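Local coordinates for protein 8-demethyl-8-aminoriboflavin-5'-phosphate synthase (Streptomyces davawensis, PDB 5MLD) that replaces the C-8 methyl group of FMN by an amino group, with glutamate as donor, in the biosynthesis of the antibiotic roseoflavin, at residues 46-51 with 66-71; 30-35 with 191-196; 162-167 with 180-185. All coordinates share one frame; numbering follows the deposited sequence. Where two conformers were deposited one is given.

In the fold
Interaction 1 lies at the surface and joins the two arms of the long loop between strand 38-43 and helix 72-81, where charged groups do most of the work. Interaction 2, partly buried, packs two helices distant in sequence, and its apolar packing around one tyrosine is joined by a hydroxyl bond and a bridging water. Interaction 3 is buried throughout and combines aromatic rings, a threonine hydroxyl and a water at strand 161-164. Interactions 2 and 3 share helix 183-205, with centres about 17 Å apart, and both touch the third subunit. Interaction 1 stands apart, its centre about 32 Å from that of interaction 2 and about 34 Å from that of interaction 3.

Interaction 1. Residues 46-51 with 66-71; sequences DHDIEQ and ARREDE
H47 meets E71 through its ring edge: ND1 donates to E71 OE1 at 2.7 Å, with the oxygen close to the imidazole plane, while the carboxylate is turned 72° against the ring and accepts on its syn side, though from clearly out of its plane. The second oxygen of the same group serves the backbone, D48 N reaching E71 OE2 at 2.9 Å from well above the carboxylate plane. In exchange, E71 N donates to D48 O (2.9 Å), almost in line with the carbonyl. The D48 side chain has CG anti to its backbone N (chi1 -180°) and faces R68 tip to tip. Here R68 NH2 binds D48 OD1 at 2.7 Å and NH1 binds D48 OD2 at 2.8 Å, an end-on salt bridge with the two planes nearly coplanar. I49 CD1 touches the backbone C of E71, 3.5 Å away. At E50 the backbone N donates to the anti lone pair of D70 OD2 (2.8 Å). Its side chain crosses R68 at about a right angle, and E50 OE1 takes both NE, at 2.8 Å, and NH2. All three guanidinium nitrogens of R68 are thus engaged by two acids, and K65 brings a second positive charge to E50 OE1. Such pairing probably keeps both carboxylates ionised, and it ties the loop arms together just before helix 72-81, with E71 at the N-cap position.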
# COMPACT_ATOMS: atom_id res chain seq x y z
N ASP A 46 -21.34 7.00 15.71
CA ASP A 46 -22.42 7.36 16.62
C ASP A 46 -22.54 6.39 17.78
O ASP A 46 -23.23 6.69 18.75
CB ASP A 46 -23.78 7.36 15.92
CG ASP A 46 -23.90 8.46 14.88
OD1 ASP A 46 -23.09 9.41 14.89
OD2 ASP A 46 -24.82 8.34 14.04
N HIS A 47 -21.91 5.24 17.67
CA HIS A 47 -22.11 4.14 18.60
C HIS A 47 -20.87 3.90 19.44
O HIS A 47 -19.74 4.12 19.01
CB HIS A 47 -22.47 2.88 17.82
CG HIS A 47 -23.76 3.02 17.08
ND1 HIS A 47 -24.98 2.80 17.69
CD2 HIS A 47 -24.02 3.42 15.82
CE1 HIS A 47 -25.94 3.04 16.81
NE2 HIS A 47 -25.39 3.41 15.67
N ASP A 48 -21.11 3.43 20.67
CA ASP A 48 -20.05 3.23 21.65
C ASP A 48 -19.41 1.87 21.40
O ASP A 48 -19.93 0.84 21.82
CB ASP A 48 -20.64 3.34 23.05
CG ASP A 48 -19.61 3.15 24.13
OD1 ASP A 48 -18.41 3.42 23.89
OD2 ASP A 48 -20.00 2.72 25.23
N ILE A 49 -18.26 1.88 20.72
CA ILE A 49 -17.53 0.66 20.39
C ILE A 49 -16.15 0.75 21.03
O ILE A 49 -15.35 1.62 20.65
CB ILE A 49 -17.39 0.48 18.87
CG1 ILE A 49 -18.75 0.49 18.16
CG2 ILE A 49 -16.56 -0.77 18.55
CD1 ILE A 49 -19.69 -0.59 18.58
N GLU A 50 -15.85 -0.15 21.97
CA GLU A 50 -14.60 -0.06 22.71
C GLU A 50 -13.42 -0.47 21.84
O GLU A 50 -13.44 -1.52 21.19
CB GLU A 50 -14.64 -0.94 23.97
CG GLU A 50 -13.33 -0.94 24.75
CD GLU A 50 -12.85 0.48 25.12
OE1 GLU A 50 -13.65 1.29 25.65
OE2 GLU A 50 -11.66 0.78 24.87
N GLN A 51 -12.39 0.38 21.82
CA GLN A 51 -11.20 0.15 21.00
C GLN A 51 -10.18 -0.75 21.69
O GLN A 51 -9.43 -1.46 21.01
CB GLN A 51 -10.54 1.50 20.68
CG GLN A 51 -9.23 1.41 19.90
CD GLN A 51 -8.61 2.78 19.71
OE1 GLN A 51 -8.75 3.67 20.56
NE2 GLN A 51 -7.95 2.98 18.58
N ALA A 66 -11.53 -2.66 28.41
CA ALA A 66 -11.71 -3.45 27.20
C ALA A 66 -12.88 -4.41 27.32
O ALA A 66 -13.57 -4.67 26.33
CB ALA A 66 -10.43 -4.21 26.87
N ARG A 67 -13.14 -4.94 28.51
CA ARG A 67 -14.21 -5.93 28.67
C ARG A 67 -15.59 -5.31 28.88
O ARG A 67 -16.56 -6.06 29.02
CB ARG A 67 -13.90 -6.86 29.85
CG ARG A 67 -12.77 -7.84 29.59
CD ARG A 67 -12.60 -8.86 30.73
NE ARG A 67 -12.48 -8.23 32.04
CZ ARG A 67 -11.33 -7.81 32.58
NH1 ARG A 67 -10.19 -7.93 31.92
NH2 ARG A 67 -11.33 -7.25 33.79
N ARG A 68 -15.71 -3.99 28.91
CA ARG A 68 -16.95 -3.38 29.35
C ARG A 68 -18.09 -3.65 28.35
O ARG A 68 -17.87 -4.02 27.20
CB ARG A 68 -16.76 -1.88 29.54
CG ARG A 68 -16.65 -1.09 28.26
CD ARG A 68 -16.15 0.32 28.53
NE ARG A 68 -15.92 1.04 27.28
CZ ARG A 68 -16.88 1.62 26.57
NH1 ARG A 68 -18.15 1.57 26.97
NH2 ARG A 68 -16.59 2.24 25.44
N GLU A 69 -19.31 -3.50 28.83
CA GLU A 69 -20.48 -3.60 27.97
C GLU A 69 -20.52 -2.41 27.01
O GLU A 69 -20.52 -1.26 27.45
CB GLU A 69 -21.74 -3.63 28.84
CG GLU A 69 -23.04 -3.62 28.09
CD GLU A 69 -24.24 -3.58 29.03
OE1 GLU A 69 -24.14 -4.09 30.17
OE2 GLU A 69 -25.30 -3.04 28.62
N ASP A 70 -20.53 -2.68 25.71
CA ASP A 70 -20.62 -1.61 24.72
C ASP A 70 -21.65 -2.03 23.67
O ASP A 70 -22.47 -2.93 23.88
CB ASP A 70 -19.22 -1.31 24.15
CG ASP A 70 -18.67 -2.43 23.26
OD1 ASP A 70 -19.29 -3.50 23.18
OD2 ASP A 70 -17.60 -2.24 22.65
N GLU A 71 -21.62 -1.37 22.51
CA GLU A 71 -22.56 -1.66 21.43
C GLU A 71 -21.98 -2.57 20.36
O GLU A 71 -22.60 -2.72 19.29
CB GLU A 71 -23.05 -0.37 20.78
CG GLU A 71 -23.83 0.55 21.70
CD GLU A 71 -24.36 1.74 20.95
OE1 GLU A 71 -25.17 1.55 20.02
OE2 GLU A 71 -23.94 2.86 21.25

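Interaction 2. Residues 30-35 with 191-196; sequences PLYEKE and FMVANT
T196 OG1 makes two hydrogen bonds, accepting from Y32 OH at 2.7 Å and donating in turn to M192 O, 2.8 Å away and one helical turn back. OG1 lies between the backbone N and the carbonyl carbon (chi1 56°), a torsion that turns it toward that carbonyl. M192 O also accepts the regular helical bond from T196 N, and the two donors come from opposite faces of the carbonyl plane. The tyrosine begins a short chain of hydrogen bonds that ends on the main chain, which fixes where its phenol oxygen can sit. M192 crosses Y32 at about a right angle and brings SD to 3.2 Å from Y32 OH. Relative to the ring the sulfur lies obliquely, a Met-aromatic contact with M192 SD 5.5 Å from the Y32 ring centroid.

V193 packs against the ring with both methyls. Its CG1 lies over one face in a CH-pi contact, 4.0 Å from the centroid of the Y32 ring and 20° off the normal, displaced toward CD1. V193 CG1 also touches L31 CB at 3.7 Å, so one valine branch serves two neighbouring residues of helix 20-34. A water donates to E35 OE2 (2.6 Å) and to A194 O (2.7 Å), bridging E35, just past helix 20-34, to helix 183-205; E35 OE1 is held by a salt bridge to R201, further along helix 183-205.

The two helical segments run in roughly the same direction, crossing at -31°. Together they pack against the central sheet of the flavodoxin-like fold: Y32 reaches I84 and V86 of strand 84-92, M192 touches L130 and T196 touches V126 of the adjacent strand 125-132, and A194 packs on T210 of the third subunit.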
# COMPACT_ATOMS: atom_id res chain seq x y z
N PRO A 30 -30.99 3.67 -2.89
CA PRO A 30 -32.14 3.37 -3.77
C PRO A 30 -31.82 2.35 -4.85
O PRO A 30 -32.71 1.62 -5.28
CB PRO A 30 -32.52 4.73 -4.38
CG PRO A 30 -31.31 5.57 -4.22
CD PRO A 30 -30.63 5.09 -2.96
N LEU A 31 -30.56 2.28 -5.29
CA LEU A 31 -30.20 1.26 -6.27
C LEU A 31 -30.29 -0.14 -5.67
O LEU A 31 -30.80 -1.07 -6.32
CB LEU A 31 -28.80 1.52 -6.82
CG LEU A 31 -28.61 2.82 -7.60
CD1 LEU A 31 -27.12 3.00 -7.88
CD2 LEU A 31 -29.41 2.82 -8.90
N TYR A 32 -29.81 -0.33 -4.44
CA TYR A 32 -29.97 -1.63 -3.80
C TYR A 32 -31.45 -1.97 -3.61
O TYR A 32 -31.86 -3.11 -3.86
CB TYR A 32 -29.26 -1.69 -2.44
CG TYR A 32 -27.79 -2.04 -2.51
CD1 TYR A 32 -27.38 -3.23 -3.07
CD2 TYR A 32 -26.82 -1.16 -2.02
CE1 TYR A 32 -26.04 -3.56 -3.15
CE2 TYR A 32 -25.48 -1.48 -2.08
CZ TYR A 32 -25.09 -2.69 -2.65
OH TYR A 32 -23.77 -3.03 -2.74
N GLU A 33 -32.25 -0.98 -3.20
CA GLU A 33 -33.67 -1.24 -2.99
C GLU A 33 -34.36 -1.65 -4.29
O GLU A 33 -35.26 -2.50 -4.27
CB GLU A 33 -34.35 -0.02 -2.36
CG GLU A 33 -33.83 0.33 -0.95
CD GLU A 33 -34.16 -0.71 0.14
OE1 GLU A 33 -34.97 -1.63 -0.11
OE2 GLU A 33 -33.63 -0.60 1.28
N LYS A 34 -33.96 -1.05 -5.42
CA LYS A 34 -34.50 -1.48 -6.72
C LYS A 34 -34.11 -2.91 -7.05
O LYS A 34 -34.84 -3.59 -7.79
CB LYS A 34 -34.02 -0.57 -7.85
CG LYS A 34 -34.47 0.88 -7.81
CD LYS A 34 -33.79 1.68 -8.90
CE LYS A 34 -34.21 3.15 -8.89
NZ LYS A 34 -35.68 3.34 -9.12
N GLU A 35 -32.96 -3.37 -6.55
CA GLU A 35 -32.53 -4.76 -6.69
C GLU A 35 -33.29 -5.71 -5.78
O GLU A 35 -33.04 -6.92 -5.82
CB GLU A 35 -31.02 -4.90 -6.39
CG GLU A 35 -30.10 -4.31 -7.45
CD GLU A 35 -29.82 -5.28 -8.60
OE1 GLU A 35 -30.35 -6.41 -8.59
OE2 GLU A 35 -29.04 -4.91 -9.50
N PHE A 191 -22.17 0.20 -11.13
CA PHE A 191 -21.45 -1.06 -11.32
C PHE A 191 -21.43 -1.85 -10.02
O PHE A 191 -21.75 -3.05 -9.99
CB PHE A 191 -19.99 -0.81 -11.75
CG PHE A 191 -19.79 -0.23 -13.14
CD1 PHE A 191 -20.85 0.05 -13.99
CD2 PHE A 191 -18.50 0.03 -13.59
CE1 PHE A 191 -20.63 0.58 -15.24
CE2 PHE A 191 -18.26 0.56 -14.84
CZ PHE A 191 -19.33 0.83 -15.68
N MET A 192 -21.03 -1.19 -8.94
CA MET A 192 -20.83 -1.88 -7.68
C MET A 192 -22.14 -2.48 -7.18
O MET A 192 -22.16 -3.63 -6.72
CB MET A 192 -20.25 -0.92 -6.65
CG MET A 192 -19.87 -1.55 -5.34
SD MET A 192 -21.23 -1.66 -4.17
CE MET A 192 -21.86 0.01 -4.14
N VAL A 193 -23.23 -1.72 -7.23
CA VAL A 193 -24.51 -2.23 -6.74
C VAL A 193 -24.98 -3.41 -7.59
O VAL A 193 -25.43 -4.44 -7.07
CB VAL A 193 -25.56 -1.10 -6.72
CG1 VAL A 193 -26.96 -1.69 -6.43
CG2 VAL A 193 -25.17 -0.09 -5.67
N ALA A 194 -24.90 -3.26 -8.92
CA ALA A 194 -25.35 -4.34 -9.79
C ALA A 194 -24.56 -5.62 -9.54
O ALA A 194 -25.14 -6.72 -9.45
CB ALA A 194 -25.24 -3.92 -11.25
N ASN A 195 -23.24 -5.50 -9.39
CA ASN A 195 -22.40 -6.69 -9.29
C ASN A 195 -22.43 -7.32 -7.90
O ASN A 195 -22.50 -8.55 -7.78
CB ASN A 195 -20.95 -6.36 -9.69
CG ASN A 195 -20.78 -6.08 -11.17
OD1 ASN A 195 -21.66 -6.36 -11.98
ND2 ASN A 195 -19.61 -5.56 -11.53
N THR A 196 -22.39 -6.51 -6.82
CA THR A 196 -22.54 -7.10 -5.49
C THR A 196 -23.89 -7.78 -5.33
O THR A 196 -24.00 -8.82 -4.68
CB THR A 196 -22.36 -6.07 -4.38
OG1 THR A 196 -23.29 -4.98 -4.57
CG2 THR A 196 -20.95 -5.54 -4.40
O HOH W 1 -27.67 -6.98 -10.39

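Interaction 3. Residues 162-167 with 180-185; sequences AYWLGP and DRHFHT
W164 turns the edge of its five-membered ring to the face of H182 in an offset edge-to-face pair, with planes at 76° and the W164 and H182 ring centroids 4.9 Å apart. W164 NE1 stands over the imidazole, displaced toward the rim, and comes 3.7 Å from H182 CG. W164 CG lies anti to the backbone N (chi1 -176°), beside the carbonyl carbon. The polar end of H182 looks to a different partner, NE2 bonding to A168 O of the fourth subunit, while F227 of the third subunit meets the H182 ring and packs on W164. T185 comes in near the indole plane, OG1 lying 3.5 Å from W164 CD1. T185 OG1 donates to Y163 O at 2.7 Å, approaching somewhat out of the carbonyl plane.

These contacts join strand 161-164, which runs parallel to strand 125-132 in the flavodoxin-like sheet, to the start of helix 183-205, with H182 at the N-cap position. The connection lies close to the flavin: the side chain of W164 is about 4 Å from that of the FMN-binding C132 and about 7 Å from a bound aminated product.

The Y163 side chain has CG between its backbone N and carbonyl carbon (chi1 61°). It crosses H184 obliquely, and a water links the two, donating to Y163 OH at 2.8 Å and lying in the H184 ring plane at 2.9 Å from NE2. Y163 OH also bonds to E135 of the fourth subunit, and H139 meets the phenol ring edge-to-face.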
# COMPACT_ATOMS: atom_id res chain seq x y z
N ALA A 162 -16.42 1.86 -5.50
CA ALA A 162 -16.79 3.13 -6.10
C ALA A 162 -16.33 4.28 -5.21
O ALA A 162 -16.34 4.15 -3.98
CB ALA A 162 -18.29 3.22 -6.31
N TYR A 163 -15.95 5.40 -5.82
CA TYR A 163 -15.25 6.43 -5.05
C TYR A 163 -15.38 7.78 -5.74
O TYR A 163 -15.70 7.86 -6.93
CB TYR A 163 -13.77 6.06 -4.85
CG TYR A 163 -13.04 5.92 -6.15
CD1 TYR A 163 -13.02 4.72 -6.83
CD2 TYR A 163 -12.38 7.01 -6.72
CE1 TYR A 163 -12.38 4.59 -8.03
CE2 TYR A 163 -11.73 6.89 -7.93
CZ TYR A 163 -11.74 5.67 -8.59
OH TYR A 163 -11.11 5.51 -9.79
N TRP A 164 -15.12 8.84 -4.97
CA TRP A 164 -14.95 10.18 -5.49
C TRP A 164 -13.63 10.75 -4.98
O TRP A 164 -13.29 10.56 -3.81
CB TRP A 164 -16.11 11.11 -5.08
CG TRP A 164 -16.01 12.50 -5.69
CD1 TRP A 164 -16.58 12.91 -6.86
CD2 TRP A 164 -15.32 13.63 -5.16
NE1 TRP A 164 -16.28 14.22 -7.10
CE2 TRP A 164 -15.52 14.70 -6.06
CE3 TRP A 164 -14.58 13.85 -3.99
CZ2 TRP A 164 -14.97 15.98 -5.85
CZ3 TRP A 164 -14.03 15.12 -3.77
CH2 TRP A 164 -14.24 16.17 -4.70
N LEU A 165 -12.91 11.43 -5.85
CA LEU A 165 -11.72 12.18 -5.51
C LEU A 165 -11.70 13.44 -6.36
O LEU A 165 -12.12 13.41 -7.52
CB LEU A 165 -10.41 11.40 -5.79
CG LEU A 165 -10.24 10.01 -5.18
CD1 LEU A 165 -9.00 9.44 -5.85
CD2 LEU A 165 -10.11 10.07 -3.67
N GLY A 166 -11.20 14.54 -5.79
CA GLY A 166 -10.84 15.68 -6.60
C GLY A 166 -9.42 15.58 -7.15
O GLY A 166 -8.74 14.55 -7.02
N PRO A 167 -8.94 16.65 -7.80
CA PRO A 167 -7.56 16.67 -8.29
C PRO A 167 -6.57 16.78 -7.13
O PRO A 167 -6.93 17.04 -6.00
CB PRO A 167 -7.53 17.91 -9.18
CG PRO A 167 -8.48 18.84 -8.49
CD PRO A 167 -9.60 17.97 -7.95
N ASP A 180 -22.01 14.73 -6.48
CA ASP A 180 -23.29 14.11 -6.79
C ASP A 180 -23.58 14.07 -8.28
O ASP A 180 -24.41 13.26 -8.72
CB ASP A 180 -24.42 14.84 -6.05
CG ASP A 180 -24.68 16.22 -6.61
OD1 ASP A 180 -23.72 17.00 -6.71
OD2 ASP A 180 -25.84 16.51 -6.96
N ARG A 181 -22.90 14.89 -9.09
CA ARG A 181 -23.06 14.87 -10.55
C ARG A 181 -21.76 14.47 -11.25
O ARG A 181 -21.54 14.81 -12.43
CB ARG A 181 -23.56 16.23 -11.04
CG ARG A 181 -24.98 16.52 -10.53
CD ARG A 181 -25.59 17.77 -11.14
NE ARG A 181 -25.68 17.67 -12.59
CZ ARG A 181 -26.67 17.05 -13.23
NH1 ARG A 181 -27.67 16.49 -12.57
NH2 ARG A 181 -26.66 17.01 -14.55
N HIS A 182 -20.88 13.76 -10.55
CA HIS A 182 -19.62 13.31 -11.12
C HIS A 182 -19.87 11.99 -11.85
O HIS A 182 -20.19 10.97 -11.23
CB HIS A 182 -18.55 13.17 -10.03
CG HIS A 182 -17.16 13.10 -10.56
ND1 HIS A 182 -16.60 14.10 -11.32
CD2 HIS A 182 -16.21 12.13 -10.45
CE1 HIS A 182 -15.36 13.76 -11.65
NE2 HIS A 182 -15.10 12.57 -11.12
N PHE A 183 -19.73 12.03 -13.18
CA PHE A 183 -20.10 10.89 -14.03
C PHE A 183 -19.37 9.63 -13.61
O PHE A 183 -19.97 8.56 -13.46
CB PHE A 183 -19.81 11.22 -15.50
CG PHE A 183 -19.93 10.03 -16.43
CD1 PHE A 183 -21.18 9.51 -16.76
CD2 PHE A 183 -18.80 9.44 -16.98
CE1 PHE A 183 -21.30 8.40 -17.61
CE2 PHE A 183 -18.90 8.33 -17.84
CZ PHE A 183 -20.17 7.82 -18.16
N HIS A 184 -18.05 9.73 -13.44
CA HIS A 184 -17.26 8.53 -13.18
C HIS A 184 -17.69 7.88 -11.87
O HIS A 184 -17.89 6.66 -11.82
CB HIS A 184 -15.78 8.88 -13.19
CG HIS A 184 -14.87 7.69 -13.14
ND1 HIS A 184 -14.51 6.98 -14.26
CD2 HIS A 184 -14.24 7.09 -12.10
CE1 HIS A 184 -13.69 6.00 -13.92
NE2 HIS A 184 -13.51 6.05 -12.61
N THR A 185 -17.88 8.68 -10.82
CA THR A 185 -18.35 8.14 -9.54
C THR A 185 -19.74 7.53 -9.69
O THR A 185 -20.00 6.43 -9.20
CB THR A 185 -18.37 9.23 -8.47
OG1 THR A 185 -17.03 9.72 -8.29
CG2 THR A 185 -18.88 8.69 -7.14
O HOH W 2 -11.43 4.14 -12.21